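Local coordinates for esterase (Alcaligenes sp., PDB 1QLW), which probably hydrolyses carboxylic esters, being a bacterial esterase of the alpha/beta-hydrolase fold, at residues Y91-Y97 with A310-L314; T224-S228 with I313-I317; V47-Y51 with P185-L190. All coordinates share one frame. Residues are numbered along the deposited sequence.

Interaction 1 (Y91-Y97 with A310-L314); sequences YFLRKGY and ADLIL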
loop_
_atom_site.group_PDB
_atom_site.type_symbol
_atom_site.label_atom_id
_atom_site.label_comp_id
_atom_site.label_asym_id
_atom_site.label_seq_id
_atom_site.Cartn_x
_atom_site.Cartn_y
_atom_site.Cartn_z
ATOM N N TYR A 91 -18.118 -1.961 -2.005
ATOM C CA TYR A 91 -19.403 -2.416 -2.532
ATOM C C TYR A 91 -19.521 -3.930 -2.431
ATOM O O TYR A 91 -20.552 -4.469 -2.011
ATOM C CB TYR A 91 -19.591 -1.955 -3.968
ATOM C CG TYR A 91 -20.984 -2.183 -4.484
ATOM C CD1 TYR A 91 -22.057 -1.519 -3.920
ATOM C CD2 TYR A 91 -21.230 -2.990 -5.573
ATOM C CE1 TYR A 91 -23.332 -1.653 -4.440
ATOM C CE2 TYR A 91 -22.488 -3.148 -6.108
ATOM C CZ TYR A 91 -23.544 -2.460 -5.543
ATOM O OH TYR A 91 -24.817 -2.557 -6.055
ATOM N N PHE A 92 -18.448 -4.643 -2.796
ATOM C CA PHE A 92 -18.472 -6.098 -2.728
ATOM C C PHE A 92 -18.685 -6.560 -1.290
ATOM O O PHE A 92 -19.456 -7.498 -1.045
ATOM C CB PHE A 92 -17.184 -6.688 -3.298
ATOM C CG PHE A 92 -17.023 -6.574 -4.787
ATOM C CD1 PHE A 92 -17.933 -5.973 -5.632
ATOM C CD2 PHE A 92 -15.893 -7.101 -5.380
ATOM C CE1 PHE A 92 -17.729 -5.895 -6.991
ATOM C CE2 PHE A 92 -15.679 -7.042 -6.748
ATOM C CZ PHE A 92 -16.608 -6.433 -7.560
ATOM N N LEU A 93 -18.025 -5.905 -0.334
ATOM C CA LEU A 93 -18.220 -6.234 1.083
ATOM C C LEU A 93 -19.677 -6.041 1.482
ATOM O O LEU A 93 -20.274 -6.883 2.166
ATOM C CB LEU A 93 -17.346 -5.331 1.955
ATOM C CG LEU A 93 -15.860 -5.555 1.810
ATOM C CD1 LEU A 93 -15.085 -4.453 2.492
ATOM C CD2 LEU A 93 -15.479 -6.903 2.396
ATOM N N ARG A 94 -20.285 -4.933 1.053
ATOM C CA ARG A 94 -21.677 -4.620 1.360
ATOM C C ARG A 94 -22.634 -5.604 0.708
ATOM O O ARG A 94 -23.730 -5.849 1.216
ATOM C CB ARG A 94 -21.998 -3.180 0.967
ATOM C CG ARG A 94 -21.334 -2.173 1.889
ATOM C CD ARG A 94 -21.638 -0.746 1.460
ATOM N NE ARG A 94 -21.037 0.224 2.372
ATOM C CZ ARG A 94 -21.608 0.662 3.487
ATOM N NH1 ARG A 94 -22.802 0.234 3.870
ATOM N NH2 ARG A 94 -20.935 1.514 4.241
ATOM N N LYS A 95 -22.220 -6.221 -0.396
ATOM C CA LYS A 95 -22.972 -7.252 -1.081
ATOM C C LYS A 95 -22.724 -8.631 -0.493
ATOM O O LYS A 95 -23.318 -9.610 -0.979
ATOM C CB LYS A 95 -22.681 -7.180 -2.581
ATOM C CG LYS A 95 -23.251 -5.924 -3.223
ATOM C CD LYS A 95 -24.758 -5.991 -3.342
ATOM C CE LYS A 95 -25.336 -4.963 -4.281
ATOM N NZ LYS A 95 -26.734 -5.298 -4.660
ATOM N N GLY A 96 -21.893 -8.738 0.539
ATOM C CA GLY A 96 -21.707 -9.979 1.250
ATOM C C GLY A 96 -20.526 -10.825 0.854
ATOM O O GLY A 96 -20.433 -11.973 1.288
ATOM N N TYR A 97 -19.637 -10.293 0.003
ATOM C CA TYR A 97 -18.437 -11.015 -0.374
ATOM C C TYR A 97 -17.245 -10.556 0.456
ATOM O O TYR A 97 -16.982 -9.368 0.592
ATOM C CB TYR A 97 -18.080 -10.728 -1.845
ATOM C CG TYR A 97 -19.032 -11.390 -2.811
ATOM C CD1 TYR A 97 -18.770 -12.675 -3.265
ATOM C CD2 TYR A 97 -20.171 -10.752 -3.279
ATOM C CE1 TYR A 97 -19.591 -13.333 -4.150
ATOM C CE2 TYR A 97 -21.011 -11.414 -4.182
ATOM C CZ TYR A 97 -20.726 -12.700 -4.580
ATOM O OH TYR A 97 -21.526 -13.393 -5.470
ATOM N N ALA A 310 -20.586 -3.100 -11.450
ATOM C CA ALA A 310 -20.372 -4.103 -10.406
ATOM C C ALA A 310 -21.557 -5.061 -10.301
ATOM O O ALA A 310 -21.362 -6.274 -10.136
ATOM C CB ALA A 310 -20.122 -3.447 -9.057
ATOM N N ASP A 311 -22.789 -4.547 -10.370
ATOM C CA ASP A 311 -23.949 -5.423 -10.280
ATOM C C ASP A 311 -23.980 -6.443 -11.399
ATOM O O ASP A 311 -24.359 -7.586 -11.175
ATOM C CB ASP A 311 -25.243 -4.610 -10.289
ATOM C CG ASP A 311 -25.563 -4.007 -8.945
ATOM O OD1 ASP A 311 -24.874 -4.304 -7.951
ATOM O OD2 ASP A 311 -26.537 -3.229 -8.881
ATOM N N LEU A 312 -23.602 -6.059 -12.615
ATOM C CA LEU A 312 -23.554 -7.020 -13.721
ATOM C C LEU A 312 -22.565 -8.126 -13.406
ATOM O O LEU A 312 -22.822 -9.300 -13.680
ATOM C CB LEU A 312 -23.207 -6.306 -15.016
ATOM C CG LEU A 312 -24.322 -5.437 -15.603
ATOM C CD1 LEU A 312 -23.763 -4.486 -16.643
ATOM C CD2 LEU A 312 -25.411 -6.305 -16.220
ATOM N N ILE A 313 -21.391 -7.761 -12.899
ATOM C CA ILE A 313 -20.361 -8.740 -12.579
ATOM C C ILE A 313 -20.797 -9.634 -11.429
ATOM O O ILE A 313 -20.645 -10.857 -11.489
ATOM C CB ILE A 313 -19.038 -8.010 -12.267
ATOM C CG1 ILE A 313 -18.501 -7.365 -13.557
ATOM C CG2 ILE A 313 -18.028 -8.958 -11.655
ATOM C CD1 ILE A 313 -17.319 -6.440 -13.310
ATOM N N LEU A 314 -21.346 -9.046 -10.371
ATOM C CA LEU A 314 -21.777 -9.836 -9.220
ATOM C C LEU A 314 -22.922 -10.779 -9.564
ATOM O O LEU A 314 -22.979 -11.906 -9.075
ATOM C CB LEU A 314 -22.142 -8.937 -8.043
ATOM C CG LEU A 314 -20.996 -8.117 -7.453
ATOM C CD1 LEU A 314 -21.524 -7.184 -6.380
ATOM C CD2 LEU A 314 -19.903 -9.021 -6.895
HETATM O O HOH W 1 -27.957 -3.514 -6.574
HETATM O O HOH W 2 -23.668 -12.280 -6.383
#

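Interaction 2 (T224-S228 with I313-I317); sequences TAIVS and ILDWI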
loop_
_atom_site.group_PDB
_atom_site.type_symbol
_atom_site.label_atom_id
_atom_site.label_comp_id
_atom_site.label_asym_id
_atom_site.label_seq_id
_atom_site.Cartn_x
_atom_site.Cartn_y
_atom_site.Cartn_z
ATOM N N THR A 224 -12.134 -20.604 -8.356
ATOM C CA THR A 224 -13.553 -20.893 -8.539
ATOM C C THR A 224 -14.084 -20.321 -9.834
ATOM O O THR A 224 -14.897 -20.962 -10.502
ATOM C CB THR A 224 -14.310 -20.301 -7.326
ATOM O OG1 THR A 224 -13.715 -20.784 -6.117
ATOM C CG2 THR A 224 -15.784 -20.634 -7.380
ATOM N N ALA A 225 -13.643 -19.132 -10.171
ATOM C CA ALA A 225 -14.084 -18.429 -11.353
ATOM C C ALA A 225 -13.088 -17.301 -11.620
ATOM O O ALA A 225 -12.343 -16.922 -10.713
ATOM C CB ALA A 225 -15.481 -17.838 -11.177
ATOM N N ILE A 226 -13.083 -16.802 -12.844
ATOM C CA ILE A 226 -12.205 -15.706 -13.234
ATOM C C ILE A 226 -13.030 -14.609 -13.880
ATOM O O ILE A 226 -13.808 -14.900 -14.786
ATOM C CB ILE A 226 -11.092 -16.176 -14.189
ATOM C CG1 ILE A 226 -10.207 -17.221 -13.521
ATOM C CG2 ILE A 226 -10.320 -15.004 -14.756
ATOM C CD1 ILE A 226 -9.269 -17.933 -14.458
ATOM N N VAL A 227 -12.789 -13.382 -13.436
ATOM C CA VAL A 227 -13.345 -12.188 -14.039
ATOM C C VAL A 227 -12.165 -11.322 -14.486
ATOM O O VAL A 227 -11.308 -11.031 -13.653
ATOM C CB VAL A 227 -14.264 -11.396 -13.106
ATOM C CG1 VAL A 227 -14.771 -10.122 -13.769
ATOM C CG2 VAL A 227 -15.412 -12.259 -12.595
ATOM N N SER A 228 -12.104 -10.949 -15.754
ATOM C CA SER A 228 -10.978 -10.139 -16.237
ATOM C C SER A 228 -11.558 -8.892 -16.888
ATOM O O SER A 228 -12.300 -9.004 -17.866
ATOM C CB SER A 228 -10.129 -11.007 -17.161
ATOM O OG SER A 228 -8.936 -10.440 -17.616
ATOM N N ILE A 313 -21.391 -7.761 -12.899
ATOM C CA ILE A 313 -20.361 -8.740 -12.579
ATOM C C ILE A 313 -20.797 -9.634 -11.429
ATOM O O ILE A 313 -20.645 -10.857 -11.489
ATOM C CB ILE A 313 -19.038 -8.010 -12.267
ATOM C CG1 ILE A 313 -18.501 -7.365 -13.557
ATOM C CG2 ILE A 313 -18.028 -8.958 -11.655
ATOM C CD1 ILE A 313 -17.319 -6.440 -13.310
ATOM N N LEU A 314 -21.346 -9.046 -10.371
ATOM C CA LEU A 314 -21.777 -9.836 -9.220
ATOM C C LEU A 314 -22.922 -10.779 -9.564
ATOM O O LEU A 314 -22.979 -11.906 -9.075
ATOM C CB LEU A 314 -22.142 -8.937 -8.043
ATOM C CG LEU A 314 -20.996 -8.117 -7.453
ATOM C CD1 LEU A 314 -21.524 -7.184 -6.380
ATOM C CD2 LEU A 314 -19.903 -9.021 -6.895
ATOM N N ASP A 315 -23.823 -10.325 -10.437
ATOM C CA ASP A 315 -24.908 -11.197 -10.906
ATOM C C ASP A 315 -24.316 -12.415 -11.607
ATOM O O ASP A 315 -24.729 -13.557 -11.384
ATOM C CB ASP A 315 -25.848 -10.457 -11.849
ATOM C CG ASP A 315 -26.869 -11.350 -12.523
ATOM O OD1 ASP A 315 -27.865 -11.731 -11.875
ATOM O OD2 ASP A 315 -26.680 -11.693 -13.711
ATOM N N TRP A 316 -23.311 -12.200 -12.454
ATOM C CA TRP A 316 -22.641 -13.295 -13.141
ATOM C C TRP A 316 -21.940 -14.204 -12.144
ATOM O O TRP A 316 -22.056 -15.432 -12.239
ATOM C CB TRP A 316 -21.676 -12.754 -14.198
ATOM C CG TRP A 316 -20.960 -13.853 -14.937
ATOM C CD1 TRP A 316 -21.344 -14.441 -16.097
ATOM C CD2 TRP A 316 -19.746 -14.500 -14.551
ATOM N NE1 TRP A 316 -20.451 -15.413 -16.461
ATOM C CE2 TRP A 316 -19.463 -15.486 -15.523
ATOM C CE3 TRP A 316 -18.862 -14.333 -13.471
ATOM C CZ2 TRP A 316 -18.340 -16.300 -15.438
ATOM C CZ3 TRP A 316 -17.762 -15.156 -13.409
ATOM C CH2 TRP A 316 -17.502 -16.121 -14.386
ATOM N N ILE A 317 -21.238 -13.623 -11.167
ATOM C CA ILE A 317 -20.547 -14.454 -10.183
ATOM C C ILE A 317 -21.542 -15.327 -9.434
ATOM O O ILE A 317 -21.324 -16.525 -9.271
ATOM C CB ILE A 317 -19.740 -13.604 -9.192
ATOM C CG1 ILE A 317 -18.560 -12.946 -9.915
ATOM C CG2 ILE A 317 -19.263 -14.468 -8.031
ATOM C CD1 ILE A 317 -17.786 -11.944 -9.082
#

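Interaction 3 (V47-Y51 with P185-L190); sequences VDQMY and PTVANL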
loop_
_atom_site.group_PDB
_atom_site.type_symbol
_atom_site.label_atom_id
_atom_site.label_comp_id
_atom_site.label_asym_id
_atom_site.label_seq_id
_atom_site.Cartn_x
_atom_site.Cartn_y
_atom_site.Cartn_z
ATOM N N VAL A 47 12.107 -10.679 -1.280
ATOM C CA VAL A 47 11.520 -9.975 -2.424
ATOM C C VAL A 47 10.518 -10.896 -3.121
ATOM O O VAL A 47 10.498 -12.101 -2.880
ATOM C CB VAL A 47 12.553 -9.452 -3.426
ATOM C CG1 VAL A 47 13.521 -8.466 -2.790
ATOM C CG2 VAL A 47 13.294 -10.628 -4.020
ATOM N N ASP A 48 9.637 -10.318 -3.917
ATOM C CA ASP A 48 8.603 -10.989 -4.703
ATOM C C ASP A 48 7.343 -11.371 -3.925
ATOM O O ASP A 48 6.369 -11.802 -4.551
ATOM C CB ASP A 48 9.120 -12.196 -5.472
ATOM C CG ASP A 48 10.101 -11.886 -6.586
ATOM O OD1 ASP A 48 10.200 -10.732 -7.029
ATOM O OD2 ASP A 48 10.793 -12.846 -6.980
ATOM N N GLN A 49 7.315 -11.151 -2.619
ATOM C CA GLN A 49 6.132 -11.393 -1.819
ATOM C C GLN A 49 5.007 -10.441 -2.238
ATOM O O GLN A 49 5.236 -9.331 -2.721
ATOM C CB GLN A 49 6.447 -11.200 -0.325
ATOM C CG GLN A 49 6.885 -9.792 0.086
ATOM C CD GLN A 49 8.376 -9.607 0.015
ATOM O OE1 GLN A 49 9.056 -10.206 -0.801
ATOM N NE2 GLN A 49 8.977 -8.825 0.900
ATOM N N MET A 50 3.774 -10.854 -1.943
ATOM C CA MET A 50 2.570 -10.117 -2.344
ATOM C C MET A 50 1.774 -9.697 -1.111
ATOM O O MET A 50 1.335 -10.569 -0.332
ATOM C CB MET A 50 1.719 -11.018 -3.251
ATOM C CG MET A 50 0.390 -10.413 -3.672
ATOM S SD MET A 50 -0.511 -11.512 -4.787
ATOM C CE MET A 50 -1.184 -12.715 -3.632
ATOM N N TYR A 51 1.562 -8.403 -0.948
ATOM C CA TYR A 51 0.702 -7.854 0.104
ATOM C C TYR A 51 -0.759 -8.175 -0.172
ATOM O O TYR A 51 -1.237 -8.019 -1.302
ATOM C CB TYR A 51 0.855 -6.335 0.102
ATOM C CG TYR A 51 -0.082 -5.585 1.028
ATOM C CD1 TYR A 51 0.103 -5.611 2.416
ATOM C CD2 TYR A 51 -1.138 -4.851 0.526
ATOM C CE1 TYR A 51 -0.750 -4.918 3.250
ATOM C CE2 TYR A 51 -1.987 -4.152 1.368
ATOM C CZ TYR A 51 -1.778 -4.173 2.739
ATOM O OH TYR A 51 -2.634 -3.432 3.532
ATOM N N PRO A 185 5.753 -12.757 -10.810
ATOM C CA PRO A 185 5.662 -13.469 -9.537
ATOM C C PRO A 185 4.301 -13.424 -8.880
ATOM O O PRO A 185 3.936 -14.321 -8.092
ATOM C CB PRO A 185 6.752 -12.825 -8.673
ATOM C CG PRO A 185 7.787 -12.403 -9.671
ATOM C CD PRO A 185 6.952 -11.884 -10.819
ATOM N N THR A 186 3.473 -12.417 -9.197
ATOM C CA THR A 186 2.109 -12.380 -8.686
ATOM C C THR A 186 1.355 -13.653 -9.043
ATOM O O THR A 186 0.499 -14.098 -8.283
ATOM C CB THR A 186 1.374 -11.145 -9.239
ATOM O OG1 THR A 186 2.080 -9.947 -8.894
ATOM C CG2 THR A 186 -0.029 -11.037 -8.708
ATOM N N VAL A 187 1.594 -14.204 -10.227
ATOM C CA VAL A 187 0.862 -15.388 -10.686
ATOM C C VAL A 187 0.998 -16.556 -9.741
ATOM O O VAL A 187 -0.014 -17.149 -9.327
ATOM C CB VAL A 187 1.341 -15.729 -12.112
ATOM C CG1 VAL A 187 0.812 -17.096 -12.544
ATOM C CG2 VAL A 187 0.877 -14.644 -13.085
ATOM N N ALA A 188 2.236 -16.930 -9.370
ATOM C CA ALA A 188 2.409 -18.018 -8.429
ATOM C C ALA A 188 1.825 -17.674 -7.064
ATOM O O ALA A 188 1.293 -18.530 -6.364
ATOM C CB ALA A 188 3.879 -18.350 -8.268
ATOM N N ASN A 189 1.945 -16.415 -6.648
ATOM C CA ASN A 189 1.384 -16.000 -5.365
ATOM C C ASN A 189 -0.132 -16.093 -5.352
ATOM O O ASN A 189 -0.716 -16.434 -4.317
ATOM C CB ASN A 189 1.869 -14.597 -5.012
ATOM C CG ASN A 189 3.343 -14.607 -4.640
ATOM O OD1 ASN A 189 3.834 -15.583 -4.089
ATOM N ND2 ASN A 189 4.012 -13.506 -4.935
ATOM N N LEU A 190 -0.790 -15.826 -6.490
ATOM C CA LEU A 190 -2.241 -15.980 -6.538
ATOM C C LEU A 190 -2.627 -17.452 -6.376
ATOM O O LEU A 190 -3.680 -17.724 -5.792
ATOM C CB LEU A 190 -2.809 -15.424 -7.835
ATOM C CG LEU A 190 -2.750 -13.892 -7.937
ATOM C CD1 LEU A 190 -3.047 -13.472 -9.372
ATOM C CD2 LEU A 190 -3.719 -13.238 -6.976
#

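Interaction 1 (Y91-Y97 with A310-L314)
The chain of 91-97 runs out of the last turn of helix 88-94 and turns away at Gly96, whereas 310-314 is continuous helix from the middle of helix 306-319. The backbones come closest at Tyr91 and Ala310, with 8.1 Å between their CA atoms. Helix 88-94 ends in a Schellman motif: Gly96 has positive phi (97°), and two bonds return to the last turn, from Tyr97 N to Phe92 O (3.0 Å) and from Gly96 N to Leu93 O (3.0 Å). A CB at these backbone angles would be jammed against the carbonyl O of Lys95, a strain that glycine avoids. This helix-helix contact lies on one side of the alpha/beta-hydrolase sheet, where Phe92, Tyr97 and Leu314 all touch Ile65 of strand 65-68.

On the apolar side, one leucine of helix 306-319 fits against the end of helix 88-94 and the loop that follows. Leu314 lies among Tyr91, Phe92, Lys95 and Tyr97, and its CD2 makes a CH-pi contact over the face of the Phe92 ring, 4.0 Å from the centroid. The small Ala310 fits beside two rings, its CB 3.7 Å from Tyr91 CD2 and 4.0 Å from Phe92 CE1. Tyr91 OH donates a hydrogen bond to Asp311 OD1 (2.6 Å), and the same carboxylate forms a long salt bridge with the exposed Lys95, which a water reinforces by linking Lys95 NZ to Asp311 OD2. A second water joins Tyr97 OH, at 2.6 Å, to the carbonyl Leu314 O, at 2.8 Å.

Interaction 2 (T224-S228 with I313-I317)
Packing of a helix on the parallel part of a mixed sheet, the basic layer of the alpha/beta-hydrolase fold, is seen here in a compact example. Strand 224-228 and helix 313-317 run nearly antiparallel, at 158°, with their axes 10.4 Å apart, which leaves room for a layer of side chains between them. The cross-segment contacts are van der Waals in kind. Among the aliphatic ones, Val227 and Ala225 direct CB toward the helix, while Ile226 points away. Val227 reaches two helix isoleucines a turn apart: its CG1 lies 4.1 Å from Ile313 CG2, and its CG2 lies 4.2 Å from Ile317 CG1.

The aromatic contacts belong to Trp316, whose indole reaches in toward the strand. Trp316 CZ3 is 3.8 Å from Val227 CG2. At the tip of the ring, Trp316 CH2 is 4.2 Å from Ala225 CB. The backbone takes part as well, with Ile226 O 3.9 Å from Trp316 CH2.

Strand 223-229 lies between strands 200-205 and 248-252, with Ala225 and Val227 bonded through the backbone to Leu202, and Ile226 to Leu249. Ile226 packs on Phe213 of helix 211-218, so helices 306-319 and 211-218 flank opposite faces of the strand.

Interaction 3 (V47-Y51 with P185-L190)
Met50 extends its side chain, with chi1 and chi2 both t, along the first turns of helix 185-197. Its SD lies 4.0 Å from Thr186 CG2, its CE 4.2 Å from Leu190 CD2 and its CB 3.8 Å from Asn189 ND2. The thioether thus reaches residues one helical turn apart, joining the antiparallel part of the alpha/beta-hydrolase sheet to this helix.

The polar part of the contact lies beside an interruption in strand 43-57. Asp48 has positive phi (81°), and its carbonyl Asp48 O accepts a hydrogen bond from Asn189 ND2 at 2.9 Å; Ser105 OG also bonds to this oxygen. Beside it, Asp48 CG rests 3.9 Å from Pro185 CG, while the Asp48 carboxylate forms a salt bridge with Arg26. Gln49 directs its CB away from the helix, and its side-chain amide bonds to the carbonyl of Gln170 of the second subunit.

Strand 43-57 thus presents Met50 to helix 185-197 and Gln49 to the subunit interface. It pairs antiparallel with strands 13-23 and 99-103; Met50 touches Val23 and Ile102 on these neighbours, while Thr186 and Leu190 also contact helix 211-218.

Overall arrangement
Interactions 1 and 2 both use helix 306-319. Their segments overlap at Ile313 and Leu314, but Leu314 works in interaction 1 and Ile313 in interaction 2; the two contacts touch where Tyr97 OH lies 3.6 Å from Ile317 CG2. Interaction 2 is buried and apolar, where the helix lies over strand 223-229. Interaction 1 is partly buried, so charged groups and bridging waters join its aromatic packing. Interaction 3 is also buried but less uniform, combining methionine packing with a side-chain-to-backbone hydrogen bond beside the dimer interface. Its centre is about 22 Å from that of interaction 2, although both reach the same sheet, one at an antiparallel strand and the other at a parallel one.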